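Local structure of dihydroorotase (Agrobacterium tumefaciens, 2OGJ) at residues A[270-275]-A[311-316]; A[307-312]-A[373-378]; A[356-361]-A[368-373]. The protein deacetylates acetyl-(R)-mandelate in vitro, acting as a zinc-bound TIM-barrel esterase of the amidohydrolase superfamily. One frame throughout, in Å; residues are numbered along the deposited sequence.

Contact 1 (A[270-275]-A[311-316]); sequences FSFKVA and LLSVDM
The F272 ring presents its edge to V314. Its CD1 lies 4.0 Å from V314 CG1, which sits near the ring plane, and the two side chains cross at about a right angle. S313 reaches the same ring obliquely, with OG 4.0 Å from F272 CE1. The F270 ring takes L311 at a slant, and its CE1 lies 4.1 Å from L311 CD2. Two neighbours add to these surroundings: the H265 ring meets the F270 ring with the planes at about 30°, and the K310 side chain touches both phenylalanines.

V314 has the largest share of the contact. Its two methyls part. CG1 lies beside the backbone N (chi1 -74°) and goes to F272. It also comes within 3.9 Å of the backbone O of F272. CG2 takes the crowded position between N and the carbonyl carbon and meets A275, at 4.1 Å from CB. F270 is placed differently from F272: its CG is anti to the backbone N (chi1 -178°), so its ring leads toward L311.

The polar groups find their partners elsewhere than across the contact. S271 is the N-cap of helix 272-280, and its OG accepts a weak bond from V274 N at 3.3 Å. D363 OD1, in the turn between strands 348-362 and 368-382, accepts from F272 N. S313 OG bonds to K310 O of its own helix, so its approach to the F272 ring is van der Waals only.

The contact joins the N-terminal end of helix 272-280, which follows barrel strand 260-262, to the C-terminal end of helix 304-313, which comes after D291. It is mainly apolar: methyls of V314 and L311 meet A275 and the two phenylalanine rings. With no salt bridge or hydrogen bond between the segments, side-chain fit probably sets how these helix ends meet.

Contact 2 (A[307-312]-A[373-378]); sequences TMSKLL and RLFEPR
One hydrogen bond crosses here. F375 N donates to S309 OG at 3.1 Å and 162°. S309 OG stands beside its backbone N (chi1 -60°) and is also bonded to A305 O one helical turn back, so the hydroxyl is gripped from two sides.

The aromatic contacts centre on F375. M308, a selenomethionine, lays CB over the ring face, a CH-pi contact 4.2 Å from the centroid. Its chain bends at chi3 and brings CE to 3.8 Å from F375 CD2. SE lies 5.0 Å from the ring centroid, a Met-aromatic contact approached obliquely. S309 OG and L312 CB lie at the ring edge.

Helix 304-313 here packs on strand 368-382 of the C-terminal beta hairpin, running nearly antiparallel to it at 157°. Strand 348-362 of that hairpin pairs in turn with barrel strand 68-75.

One more apolar pair joins L312 CD2 to F375 CE1 at 3.7 Å. The rest is van der Waals packing. The same L312 methyl lies over one face of the R373 guanidinium, offset toward its rim. L374 starts away from the helix, but its CD2 returns to 3.7 Å from S309 CB.

Contact 3 (A[356-361]-A[368-373]); sequences DADLEA and VSRLKR
R370 lays its guanidinium over the CG-CD-OE2 end of E360. The carboxylate plane is nearly parallel to the guanidinium, 4° apart, and E360 OE2 lies over one face, 3.0 Å from R370 NH2. No N-H points at that oxygen, so this salt bridge rests on charge alone. The bend of R370 at chi3 also brings NH1 to D358 OD1, a weak hydrogen bond of 3.2 Å within a salt bridge. K372 NZ reaches the same OD1 at 3.0 Å, from above the carboxylate plane. D358 OD1 thus meets two positively charged side chains, and the four residues form an exposed salt-bridge network.

Beneath it the strands pair antiparallel. A361 and S369 make a hydrogen-bonded pair: A361 N gives to S369 O at 2.8 Å and S369 N gives to A361 O at 3.0 Å, each nearly along the C=O axis. L359 N donates to L371 O at 3.1 Å. E360 and R370 form a non-hydrogen-bonded pair. Between L359 and D356 the register shifts by one, a beta bulge, and beyond it A357 N bonds to K372 O at 2.9 Å.

On the other face A361 CB touches L371 CD1. The face of L359, A361, S369 and L371 turns toward helix 304-313 at A361 and L371: A361 meets K310, L371 meets S309 and S313, and W302 touches L359 and A361. The strands are the arms of hairpin 348-362 and 368-382.

Helix 304-313 ties the three contacts together. Contacts 1 and 2 share L311 and L312 on it, with centres 12 Å apart. Contacts 2 and 3 share R373 and have centres 10 Å apart; contact 3 lies within the chain span that contact 2 closes. K310 of contact 2 links the other two: its CE is 3.6 Å from A361 CB of contact 3, and its CB is 3.6 Å from F272 CE1 of contact 1. F272 also reaches the hairpin directly, with CZ 3.5 Å from S369 CB. Contact 1 is nearest the binuclear zinc site. The F270 side chain is about 7 Å from that of H231 and about 11 Å from a zinc. Contacts 2 and 3 lie away from the metals.

Contact 1 (A[270-275]-A[311-316])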
# COMPACT_ATOMS: atom_id res chain seq x y z
N PHE A 270 13.06 -10.50 27.87
CA PHE A 270 14.10 -10.76 28.86
C PHE A 270 14.58 -12.19 28.89
O PHE A 270 13.78 -13.12 28.96
CB PHE A 270 13.66 -10.37 30.27
CG PHE A 270 14.74 -10.57 31.31
CD1 PHE A 270 15.82 -9.70 31.39
CD2 PHE A 270 14.69 -11.67 32.18
CE1 PHE A 270 16.84 -9.92 32.32
CE2 PHE A 270 15.71 -11.89 33.11
CZ PHE A 270 16.78 -11.01 33.18
N SER A 271 15.90 -12.34 28.86
CA SER A 271 16.56 -13.64 28.90
C SER A 271 17.62 -13.67 30.00
O SER A 271 18.45 -12.76 30.10
CB SER A 271 17.23 -13.92 27.56
OG SER A 271 18.03 -15.10 27.64
N PHE A 272 17.55 -14.78 30.81
CA PHE A 272 18.51 -14.89 31.90
C PHE A 272 19.91 -15.01 31.31
O PHE A 272 20.86 -14.39 31.80
CB PHE A 272 18.26 -16.15 32.71
CG PHE A 272 17.14 -16.05 33.68
CD1 PHE A 272 17.23 -15.21 34.78
CD2 PHE A 272 16.02 -16.84 33.53
CE1 PHE A 272 16.22 -15.16 35.74
CE2 PHE A 272 14.99 -16.81 34.48
CZ PHE A 272 15.10 -15.97 35.59
N LYS A 273 20.02 -15.83 30.27
CA LYS A 273 21.28 -16.07 29.59
C LYS A 273 21.89 -14.80 29.02
O LYS A 273 23.07 -14.54 29.24
CB LYS A 273 21.07 -17.13 28.51
CG LYS A 273 20.48 -18.38 29.11
CD LYS A 273 20.44 -19.58 28.18
CE LYS A 273 20.01 -20.83 28.96
NZ LYS A 273 19.83 -22.05 28.11
N VAL A 274 21.11 -13.99 28.31
CA VAL A 274 21.64 -12.75 27.76
C VAL A 274 22.14 -11.86 28.89
O VAL A 274 23.27 -11.37 28.84
CB VAL A 274 20.58 -11.97 26.96
CG1 VAL A 274 21.09 -10.57 26.65
CG2 VAL A 274 20.27 -12.70 25.66
N ALA A 275 21.32 -11.68 29.92
CA ALA A 275 21.67 -10.85 31.06
C ALA A 275 22.89 -11.34 31.83
O ALA A 275 23.70 -10.54 32.29
CB ALA A 275 20.48 -10.74 32.01
N LEU A 311 17.47 -10.08 38.16
CA LEU A 311 18.72 -9.39 37.88
C LEU A 311 19.71 -9.67 38.99
O LEU A 311 20.89 -9.88 38.75
CB LEU A 311 18.48 -7.88 37.75
CG LEU A 311 18.18 -7.33 36.35
CD1 LEU A 311 19.28 -7.78 35.39
CD2 LEU A 311 16.80 -7.80 35.87
N LEU A 312 19.22 -9.67 40.22
CA LEU A 312 20.06 -9.96 41.38
C LEU A 312 20.60 -11.38 41.28
O LEU A 312 21.69 -11.66 41.75
CB LEU A 312 19.27 -9.83 42.68
CG LEU A 312 20.11 -9.91 43.96
CD1 LEU A 312 20.84 -8.60 44.13
CD2 LEU A 312 19.22 -10.16 45.16
N SER A 313 19.82 -12.27 40.67
CA SER A 313 20.20 -13.67 40.53
C SER A 313 21.26 -13.89 39.47
O SER A 313 21.96 -14.89 39.50
CB SER A 313 18.97 -14.52 40.19
OG SER A 313 18.65 -14.43 38.82
N VAL A 314 21.38 -12.98 38.51
CA VAL A 314 22.41 -13.14 37.49
C VAL A 314 23.57 -12.19 37.75
O VAL A 314 24.19 -11.65 36.84
CB VAL A 314 21.87 -12.94 36.05
CG1 VAL A 314 21.04 -14.16 35.64
CG2 VAL A 314 21.07 -11.66 35.96
N ASP A 315 23.80 -11.99 39.04
CA ASP A 315 24.90 -11.20 39.54
C ASP A 315 24.94 -9.69 39.38
O ASP A 315 25.97 -9.13 39.03
CB ASP A 315 26.21 -11.77 39.00
CG ASP A 315 27.22 -12.03 40.09
OD1 ASP A 315 26.89 -12.78 41.03
OD2 ASP A 315 28.34 -11.49 40.01
N MSE A 316 23.83 -9.03 39.64
CA MSE A 316 23.83 -7.58 39.57
C MSE A 316 23.91 -7.25 41.05
O MSE A 316 23.02 -7.59 41.82
CB MSE A 316 22.53 -7.06 38.97
CG MSE A 316 22.58 -5.63 38.43
SE MSE A 316 21.10 -5.11 37.51
CE MSE A 316 21.24 -3.34 37.70

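Contact 2 (A[307-312]-A[373-378])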
# COMPACT_ATOMS: atom_id res chain seq x y z
N THR A 307 11.23 -9.00 39.10
CA THR A 307 12.14 -8.60 38.04
C THR A 307 13.46 -8.17 38.67
O THR A 307 14.54 -8.45 38.12
CB THR A 307 11.53 -7.43 37.19
OG1 THR A 307 10.33 -7.90 36.55
CG2 THR A 307 12.50 -6.93 36.11
N MSE A 308 13.39 -7.50 39.82
CA MSE A 308 14.60 -7.07 40.52
C MSE A 308 15.33 -8.32 41.02
O MSE A 308 16.55 -8.35 41.04
CB MSE A 308 14.24 -6.17 41.72
CG MSE A 308 13.54 -4.86 41.36
SE MSE A 308 12.72 -4.02 42.76
CE MSE A 308 14.09 -3.46 43.63
N SER A 309 14.57 -9.35 41.38
CA SER A 309 15.13 -10.61 41.87
C SER A 309 15.86 -11.42 40.79
O SER A 309 16.81 -12.14 41.11
CB SER A 309 14.03 -11.48 42.49
OG SER A 309 13.41 -10.82 43.58
N LYS A 310 15.41 -11.32 39.54
CA LYS A 310 16.05 -12.04 38.43
C LYS A 310 17.40 -11.41 38.09
O LYS A 310 18.37 -12.12 37.79
CB LYS A 310 15.15 -12.02 37.18
CG LYS A 310 13.82 -12.77 37.35
CD LYS A 310 13.00 -12.73 36.08
CE LYS A 310 11.70 -13.48 36.24
NZ LYS A 310 10.76 -13.20 35.11
N LEU A 311 17.47 -10.08 38.16
CA LEU A 311 18.72 -9.39 37.88
C LEU A 311 19.71 -9.67 38.99
O LEU A 311 20.89 -9.88 38.75
CB LEU A 311 18.48 -7.88 37.75
CG LEU A 311 18.18 -7.33 36.35
CD1 LEU A 311 19.28 -7.78 35.39
CD2 LEU A 311 16.80 -7.80 35.87
N LEU A 312 19.22 -9.67 40.22
CA LEU A 312 20.06 -9.96 41.38
C LEU A 312 20.60 -11.38 41.28
O LEU A 312 21.69 -11.66 41.75
CB LEU A 312 19.27 -9.83 42.68
CG LEU A 312 20.11 -9.91 43.96
CD1 LEU A 312 20.84 -8.60 44.13
CD2 LEU A 312 19.22 -10.16 45.16
N ARG A 373 17.10 -15.42 46.55
CA ARG A 373 16.84 -14.22 47.34
C ARG A 373 15.73 -13.44 46.66
O ARG A 373 15.71 -13.32 45.44
CB ARG A 373 18.10 -13.38 47.46
CG ARG A 373 19.18 -14.06 48.27
CD ARG A 373 20.55 -13.51 47.93
NE ARG A 373 20.85 -12.25 48.60
CZ ARG A 373 21.88 -11.47 48.26
NH1 ARG A 373 22.68 -11.81 47.25
NH2 ARG A 373 22.11 -10.35 48.92
N LEU A 374 14.80 -12.92 47.45
CA LEU A 374 13.68 -12.19 46.89
C LEU A 374 13.37 -10.82 47.45
O LEU A 374 13.20 -10.64 48.66
CB LEU A 374 12.42 -13.04 47.01
CG LEU A 374 12.41 -14.30 46.17
CD1 LEU A 374 11.18 -15.11 46.53
CD2 LEU A 374 12.43 -13.94 44.69
N PHE A 375 13.29 -9.84 46.56
CA PHE A 375 12.91 -8.53 47.00
C PHE A 375 11.43 -8.73 47.31
O PHE A 375 10.69 -9.31 46.51
CB PHE A 375 13.09 -7.49 45.90
CG PHE A 375 14.52 -7.10 45.68
CD1 PHE A 375 15.34 -7.87 44.86
CD2 PHE A 375 15.05 -5.98 46.31
CE1 PHE A 375 16.68 -7.54 44.68
CE2 PHE A 375 16.39 -5.63 46.14
CZ PHE A 375 17.20 -6.41 45.32
N GLU A 376 11.03 -8.29 48.50
CA GLU A 376 9.65 -8.43 48.91
C GLU A 376 9.13 -7.13 49.53
O GLU A 376 9.43 -6.81 50.68
CB GLU A 376 9.53 -9.60 49.90
CG GLU A 376 8.20 -10.32 49.80
CD GLU A 376 8.34 -11.74 49.28
OE1 GLU A 376 9.37 -12.06 48.66
OE2 GLU A 376 7.40 -12.56 49.50
N PRO A 377 8.35 -6.35 48.75
CA PRO A 377 7.81 -5.09 49.25
C PRO A 377 6.83 -5.28 50.40
O PRO A 377 6.04 -6.21 50.40
CB PRO A 377 7.17 -4.47 48.00
CG PRO A 377 6.82 -5.63 47.16
CD PRO A 377 8.01 -6.54 47.33
N ARG A 378 6.92 -4.38 51.37
CA ARG A 378 6.08 -4.37 52.58
C ARG A 378 5.13 -3.19 52.61
O ARG A 378 3.91 -3.35 52.73
CB ARG A 378 6.97 -4.40 53.81
CG ARG A 378 7.10 -5.77 54.42
CD ARG A 378 7.70 -6.76 53.46
NE ARG A 378 8.33 -7.85 54.19
CZ ARG A 378 8.12 -9.15 53.99
NH1 ARG A 378 7.27 -9.55 53.06
NH2 ARG A 378 8.77 -10.04 54.72

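Contact 3 (A[356-361]-A[368-373])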
# COMPACT_ATOMS: atom_id res chain seq x y z
N ASP A 356 15.55 -14.98 52.04
CA ASP A 356 16.01 -16.21 51.41
C ASP A 356 14.81 -16.98 50.90
O ASP A 356 13.76 -17.03 51.56
CB ASP A 356 16.78 -17.07 52.40
CG ASP A 356 18.13 -16.50 52.75
OD1 ASP A 356 18.84 -16.04 51.82
OD2 ASP A 356 18.50 -16.53 53.94
N ALA A 357 14.96 -17.57 49.72
CA ALA A 357 13.87 -18.34 49.16
C ALA A 357 14.39 -19.36 48.16
O ALA A 357 15.60 -19.49 47.94
CB ALA A 357 12.88 -17.42 48.48
N ASP A 358 13.45 -20.10 47.58
CA ASP A 358 13.75 -21.10 46.58
C ASP A 358 12.55 -21.04 45.64
O ASP A 358 11.67 -21.90 45.67
CB ASP A 358 13.88 -22.48 47.22
CG ASP A 358 14.20 -23.57 46.21
OD1 ASP A 358 15.19 -23.40 45.46
OD2 ASP A 358 13.46 -24.58 46.17
N LEU A 359 12.51 -19.99 44.83
CA LEU A 359 11.41 -19.79 43.91
C LEU A 359 11.86 -19.87 42.48
O LEU A 359 12.93 -19.38 42.12
CB LEU A 359 10.78 -18.41 44.14
CG LEU A 359 9.54 -18.11 43.28
CD1 LEU A 359 8.42 -19.06 43.67
CD2 LEU A 359 9.11 -16.67 43.47
N GLU A 360 11.02 -20.48 41.65
CA GLU A 360 11.33 -20.59 40.24
C GLU A 360 10.55 -19.53 39.50
O GLU A 360 9.33 -19.43 39.64
CB GLU A 360 10.96 -21.96 39.69
CG GLU A 360 11.89 -23.07 40.12
CD GLU A 360 11.83 -24.26 39.18
OE1 GLU A 360 10.71 -24.75 38.90
OE2 GLU A 360 12.91 -24.72 38.73
N ALA A 361 11.27 -18.74 38.74
CA ALA A 361 10.67 -17.71 37.91
C ALA A 361 11.13 -18.07 36.50
O ALA A 361 12.17 -18.70 36.33
CB ALA A 361 11.19 -16.35 38.31
N VAL A 368 13.79 -21.44 32.90
CA VAL A 368 13.43 -21.32 34.30
C VAL A 368 14.64 -21.28 35.21
O VAL A 368 15.57 -22.07 35.06
CB VAL A 368 12.52 -22.49 34.73
CG1 VAL A 368 12.41 -22.53 36.24
CG2 VAL A 368 11.14 -22.32 34.14
N SER A 369 14.64 -20.33 36.14
CA SER A 369 15.71 -20.20 37.12
C SER A 369 15.05 -20.11 38.49
O SER A 369 13.92 -19.63 38.60
CB SER A 369 16.54 -18.95 36.85
OG SER A 369 17.44 -18.69 37.91
N ARG A 370 15.72 -20.59 39.53
CA ARG A 370 15.14 -20.53 40.87
C ARG A 370 15.89 -19.55 41.76
O ARG A 370 16.98 -19.84 42.24
CB ARG A 370 15.11 -21.91 41.53
CG ARG A 370 16.43 -22.67 41.53
CD ARG A 370 16.32 -23.96 42.34
NE ARG A 370 15.33 -24.91 41.81
CZ ARG A 370 14.02 -24.85 42.04
NH1 ARG A 370 13.51 -23.90 42.80
NH2 ARG A 370 13.21 -25.77 41.51
N LEU A 371 15.28 -18.39 41.95
CA LEU A 371 15.84 -17.30 42.76
C LEU A 371 16.01 -17.70 44.23
O LEU A 371 15.10 -18.23 44.87
CB LEU A 371 14.93 -16.07 42.65
CG LEU A 371 14.37 -15.81 41.24
CD1 LEU A 371 13.29 -14.76 41.28
CD2 LEU A 371 15.49 -15.39 40.31
N LYS A 372 17.21 -17.44 44.76
CA LYS A 372 17.56 -17.77 46.13
C LYS A 372 17.33 -16.60 47.10
O LYS A 372 17.37 -16.77 48.32
CB LYS A 372 19.03 -18.21 46.20
CG LYS A 372 19.37 -19.44 45.35
CD LYS A 372 18.54 -20.63 45.76
CE LYS A 372 19.03 -21.91 45.11
NZ LYS A 372 18.16 -23.07 45.49
N ARG A 373 17.10 -15.42 46.55
CA ARG A 373 16.84 -14.22 47.34
C ARG A 373 15.73 -13.44 46.66
O ARG A 373 15.71 -13.32 45.44
CB ARG A 373 18.10 -13.38 47.46
CG ARG A 373 19.18 -14.06 48.27
CD ARG A 373 20.55 -13.51 47.93
NE ARG A 373 20.85 -12.25 48.60
CZ ARG A 373 21.88 -11.47 48.26
NH1 ARG A 373 22.68 -11.81 47.25
NH2 ARG A 373 22.11 -10.35 48.92